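Local coordinates for periplasmic solute binding protein (Candidatus liberibacter, PDB 4CL2), which probably captures manganese or zinc ions in the periplasm for uptake into the cell, as a solute-binding protein of the ZnuA-like family, at residues A[102-114]-A[171-183]. Residues are numbered along the deposited sequence; the frame is centred on the assembly and turned at random.
With MN (manganese (II) ion), chain L.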
loop_
_atom_site.group_PDB
_atom_site.type_symbol
_atom_site.label_atom_id
_atom_site.label_comp_id
_atom_site.label_asym_id
_atom_site.label_seq_id
_atom_site.Cartn_x
_atom_site.Cartn_y
_atom_site.Cartn_z
ATOM N N GLU A 102 11.572 -4.063 -12.992
ATOM C CA GLU A 102 10.674 -4.740 -12.036
ATOM C C GLU A 102 9.671 -3.735 -11.435
ATOM O O GLU A 102 10.036 -2.585 -11.224
ATOM C CB GLU A 102 11.456 -5.360 -10.886
ATOM C CG GLU A 102 12.347 -6.521 -11.296
ATOM C CD GLU A 102 11.575 -7.806 -11.544
ATOM O OE1 GLU A 102 10.509 -7.761 -12.204
ATOM O OE2 GLU A 102 12.052 -8.867 -11.082
ATOM N N PRO A 103 8.422 -4.167 -11.156
ATOM C CA PRO A 103 7.458 -3.161 -10.732
ATOM C C PRO A 103 7.566 -2.801 -9.267
ATOM O O PRO A 103 7.868 -3.650 -8.424
ATOM C CB PRO A 103 6.091 -3.847 -10.931
ATOM C CG PRO A 103 6.394 -5.277 -10.774
ATOM C CD PRO A 103 7.766 -5.467 -11.393
ATOM N N ASN A 104 7.301 -1.542 -8.971
ATOM C CA ASN A 104 7.156 -1.097 -7.578
ATOM C C ASN A 104 5.751 -1.547 -7.100
ATOM O O ASN A 104 4.741 -1.312 -7.766
ATOM C CB ASN A 104 7.298 0.420 -7.551
ATOM C CG ASN A 104 7.292 0.977 -6.129
ATOM O OD1 ASN A 104 6.391 0.722 -5.334
ATOM N ND2 ASN A 104 8.296 1.773 -5.833
ATOM N N PRO A 105 5.662 -2.218 -5.962
ATOM C CA PRO A 105 4.375 -2.791 -5.607
ATOM C C PRO A 105 3.360 -1.901 -4.914
ATOM O O PRO A 105 2.224 -2.294 -4.737
ATOM C CB PRO A 105 4.757 -3.922 -4.641
ATOM C CG PRO A 105 6.047 -3.492 -4.065
ATOM C CD PRO A 105 6.764 -2.721 -5.110
ATOM N N HIS A 106 3.756 -0.693 -4.521
ATOM C CA HIS A 106 3.029 0.120 -3.554
ATOM C C HIS A 106 1.849 0.900 -4.179
ATOM O O HIS A 106 1.629 2.062 -3.846
ATOM C CB HIS A 106 3.930 1.124 -2.890
ATOM C CG HIS A 106 5.055 0.482 -2.131
ATOM N ND1 HIS A 106 6.310 0.300 -2.688
ATOM C CD2 HIS A 106 5.149 0.089 -0.834
ATOM C CE1 HIS A 106 7.120 -0.240 -1.776
ATOM N NE2 HIS A 106 6.437 -0.376 -0.652
ATOM N N ALA A 107 1.089 0.219 -4.989
ATOM C CA ALA A 107 0.004 0.875 -5.781
ATOM C C ALA A 107 -1.135 1.336 -4.892
ATOM O O ALA A 107 -1.898 2.257 -5.301
ATOM C CB ALA A 107 -0.521 -0.119 -6.826
ATOM N N TRP A 108 -1.277 0.774 -3.697
ATOM C CA TRP A 108 -2.332 1.175 -2.774
ATOM C C TRP A 108 -2.232 2.578 -2.167
ATOM O O TRP A 108 -3.208 3.045 -1.615
ATOM C CB TRP A 108 -2.517 0.148 -1.627
ATOM C CG TRP A 108 -1.291 0.004 -0.771
ATOM C CD1 TRP A 108 -0.939 0.818 0.278
ATOM C CD2 TRP A 108 -0.212 -0.906 -0.954
ATOM N NE1 TRP A 108 0.286 0.419 0.797
ATOM C CE2 TRP A 108 0.759 -0.617 0.040
ATOM C CE3 TRP A 108 0.036 -1.957 -1.853
ATOM C CZ2 TRP A 108 1.917 -1.364 0.186
ATOM C CZ3 TRP A 108 1.176 -2.704 -1.723
ATOM C CH2 TRP A 108 2.139 -2.414 -0.705
ATOM N N MET A 109 -1.062 3.198 -2.326
ATOM C CA MET A 109 -0.815 4.545 -1.777
ATOM C C MET A 109 -1.251 5.587 -2.819
ATOM O O MET A 109 -0.444 6.185 -3.502
ATOM C CB MET A 109 0.633 4.760 -1.375
ATOM C CG MET A 109 1.109 3.857 -0.272
ATOM S SD MET A 109 0.215 3.985 1.266
ATOM C CE MET A 109 0.419 5.720 1.708
ATOM N N SER A 110 -2.555 5.670 -3.030
ATOM C CA SER A 110 -3.127 6.466 -4.093
ATOM C C SER A 110 -4.640 6.445 -3.914
ATOM O O SER A 110 -5.257 5.408 -3.651
ATOM C CB SER A 110 -2.751 5.922 -5.483
ATOM O OG SER A 110 -3.656 6.230 -6.534
ATOM N N LEU A 111 -5.235 7.596 -4.126
ATOM C CA LEU A 111 -6.695 7.747 -4.006
ATOM C C LEU A 111 -7.343 7.078 -5.218
ATOM O O LEU A 111 -8.293 6.318 -5.079
ATOM C CB LEU A 111 -7.084 9.254 -3.877
ATOM C CG LEU A 111 -8.623 9.521 -3.929
ATOM C CD1 LEU A 111 -9.262 8.768 -2.814
ATOM C CD2 LEU A 111 -8.755 11.039 -3.748
ATOM N N THR A 112 -6.838 7.331 -6.411
ATOM C CA THR A 112 -7.385 6.708 -7.612
ATOM C C THR A 112 -7.284 5.214 -7.486
ATOM O O THR A 112 -8.227 4.461 -7.800
ATOM C CB THR A 112 -6.618 7.152 -8.864
ATOM O OG1 THR A 112 -6.754 8.575 -8.987
ATOM C CG2 THR A 112 -7.133 6.481 -10.063
ATOM N N ASN A 113 -6.125 4.728 -7.058
ATOM C CA ASN A 113 -5.954 3.299 -6.988
ATOM C C ASN A 113 -6.765 2.604 -5.925
ATOM O O ASN A 113 -7.154 1.468 -6.086
ATOM C CB ASN A 113 -4.473 2.939 -6.870
ATOM C CG ASN A 113 -3.654 3.373 -8.089
ATOM O OD1 ASN A 113 -4.181 3.672 -9.160
ATOM N ND2 ASN A 113 -2.324 3.369 -7.952
ATOM N N ALA A 114 -7.018 3.259 -4.803
ATOM C CA ALA A 114 -7.900 2.693 -3.793
ATOM C C ALA A 114 -9.188 2.282 -4.462
ATOM O O ALA A 114 -9.727 1.216 -4.183
ATOM C CB ALA A 114 -8.165 3.748 -2.696
ATOM N N SER A 171 12.137 6.990 2.485
ATOM C CA SER A 171 13.289 6.095 2.604
ATOM C C SER A 171 13.070 4.984 1.550
ATOM O O SER A 171 13.871 4.895 0.603
ATOM C CB SER A 171 13.365 5.529 4.059
ATOM O OG SER A 171 13.685 6.620 4.932
ATOM N N GLU A 172 12.126 4.121 1.783
ATOM C CA GLU A 172 11.651 3.198 0.739
ATOM C C GLU A 172 10.875 3.956 -0.332
ATOM O O GLU A 172 10.259 4.978 -0.046
ATOM C CB GLU A 172 10.714 2.144 1.345
ATOM C CG GLU A 172 10.455 0.971 0.407
ATOM C CD GLU A 172 9.356 0.037 0.903
ATOM O OE1 GLU A 172 8.377 0.479 1.484
ATOM O OE2 GLU A 172 9.409 -1.135 0.656
ATOM N N GLY A 173 10.897 3.460 -1.581
ATOM C CA GLY A 173 10.085 4.109 -2.671
ATOM C C GLY A 173 8.612 3.784 -2.560
ATOM O O GLY A 173 7.984 3.246 -3.501
ATOM N N CYS A 174 8.009 4.148 -1.444
ATOM C CA CYS A 174 6.663 3.744 -1.128
ATOM C C CYS A 174 5.595 4.705 -1.649
ATOM O O CYS A 174 4.438 4.388 -1.532
ATOM C CB CYS A 174 6.528 3.613 0.401
ATOM S SG CYS A 174 6.990 5.074 1.329
ATOM N N LEU A 175 5.988 5.879 -2.114
ATOM C CA LEU A 175 4.981 6.914 -2.489
ATOM C C LEU A 175 4.966 7.189 -3.961
ATOM O O LEU A 175 4.336 8.197 -4.402
ATOM C CB LEU A 175 5.161 8.267 -1.746
ATOM C CG LEU A 175 5.033 8.191 -0.226
ATOM C CD1 LEU A 175 5.217 9.564 0.408
ATOM C CD2 LEU A 175 3.758 7.528 0.259
ATOM N N VAL A 176 5.586 6.343 -4.782
ATOM C CA VAL A 176 5.690 6.661 -6.203
ATOM C C VAL A 176 4.303 6.723 -6.868
ATOM O O VAL A 176 4.105 7.569 -7.769
ATOM C CB VAL A 176 6.619 5.748 -6.973
ATOM C CG1 VAL A 176 8.027 5.866 -6.396
ATOM C CG2 VAL A 176 6.158 4.288 -6.944
ATOM N N TYR A 177 3.394 5.851 -6.464
ATOM C CA TYR A 177 2.009 5.928 -6.962
ATOM C C TYR A 177 1.215 7.125 -6.451
ATOM O O TYR A 177 0.390 7.704 -7.226
ATOM C CB TYR A 177 1.268 4.642 -6.720
ATOM C CG TYR A 177 1.847 3.452 -7.477
ATOM C CD1 TYR A 177 2.890 2.665 -6.919
ATOM C CD2 TYR A 177 1.382 3.097 -8.738
ATOM C CE1 TYR A 177 3.424 1.582 -7.613
ATOM C CE2 TYR A 177 1.906 2.026 -9.420
ATOM C CZ TYR A 177 2.936 1.243 -8.852
ATOM O OH TYR A 177 3.439 0.189 -9.579
ATOM N N LEU A 178 1.407 7.524 -5.186
ATOM C CA LEU A 178 0.847 8.756 -4.681
ATOM C C LEU A 178 1.323 9.971 -5.491
ATOM O O LEU A 178 0.564 10.878 -5.814
ATOM C CB LEU A 178 1.169 8.954 -3.213
ATOM C CG LEU A 178 0.362 10.033 -2.518
ATOM C CD1 LEU A 178 -1.100 9.637 -2.502
ATOM C CD2 LEU A 178 0.864 10.273 -1.122
ATOM N N ALA A 179 2.646 10.045 -5.739
ATOM C CA ALA A 179 3.230 11.106 -6.518
ATOM C C ALA A 179 2.580 11.213 -7.906
ATOM O O ALA A 179 2.253 12.302 -8.379
ATOM C CB ALA A 179 4.755 10.887 -6.663
ATOM N N GLU A 180 2.377 10.070 -8.557
ATOM C CA GLU A 180 1.781 10.041 -9.902
ATOM C C GLU A 180 0.292 10.449 -9.867
ATOM O O GLU A 180 -0.187 11.083 -10.788
ATOM C CB GLU A 180 1.966 8.647 -10.529
ATOM C CG GLU A 180 1.594 8.545 -12.016
ATOM C CD GLU A 180 0.112 8.297 -12.252
ATOM O OE1 GLU A 180 -0.574 7.937 -11.298
ATOM O OE2 GLU A 180 -0.361 8.568 -13.381
ATOM N N ASP A 181 -0.382 10.119 -8.792
ATOM C CA ASP A 181 -1.851 10.400 -8.632
ATOM C C ASP A 181 -2.036 11.897 -8.360
ATOM O O ASP A 181 -2.951 12.511 -8.882
ATOM C CB ASP A 181 -2.395 9.583 -7.505
ATOM C CG ASP A 181 -3.929 9.588 -7.389
ATOM O OD1 ASP A 181 -4.560 9.818 -8.352
ATOM O OD2 ASP A 181 -4.431 9.078 -6.387
ATOM N N PHE A 182 -1.158 12.510 -7.588
ATOM C CA PHE A 182 -1.351 13.881 -7.139
ATOM C C PHE A 182 -0.538 14.877 -7.944
ATOM O O PHE A 182 -0.682 16.106 -7.730
ATOM C CB PHE A 182 -1.076 14.074 -5.633
ATOM C CG PHE A 182 -2.028 13.383 -4.721
ATOM C CD1 PHE A 182 -3.154 12.684 -5.203
ATOM C CD2 PHE A 182 -1.885 13.502 -3.349
ATOM C CE1 PHE A 182 -4.032 12.054 -4.350
ATOM C CE2 PHE A 182 -2.778 12.896 -2.497
ATOM C CZ PHE A 182 -3.839 12.194 -2.991
ATOM N N GLY A 183 0.393 14.402 -8.808
ATOM C CA GLY A 183 1.243 15.280 -9.569
ATOM C C GLY A 183 2.442 15.853 -8.829
ATOM O O GLY A 183 2.738 17.033 -8.918
HETATM MN MN MN L . 7.309 -1.988 0.905
HETATM O O HOH W 1 3.161 4.434 -3.911
#
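Across the cleft of this cluster 9 solute-binding protein, one manganese ion joins H106 to E172: H106 NE2 binds it at 2.4 Å and E172 OE2 at 2.3 Å, with E172 OE1 more loosely at 2.7 Å and D247 as the third protein ligand. The contact illustrates how a second shell orients a metal-binding histidine. N104 OD1 accepts from H106 N, closing an Asx turn, and from H106 ND1 at 2.7 Å, which fixes the ring's rotation and directs NE2 to the metal. With CG anti to the backbone N (chi1 -175°), N104 also turns ND2 to a lone pair of G173 O, 2.8 Å away. The imidazole is sandwiched, P105 CG toward the rim of one face and C174 CA over the centre of the other. E172 OE2 has a further partner in N193 N. Farther from the metal, Y177 lays its ring over A107 CA while its hydroxyl donates to N104 O, which ties helix 176-182 to the same residue. A water donates to H106 O and C174 O and accepts from Y177 N. S110 is the N-cap of helix 111-128; D181 receives T112 N and T112 OG1 on the syn side, whereas S110 OG meets D181 OD2 from above the carboxylate plane at 3.0 Å.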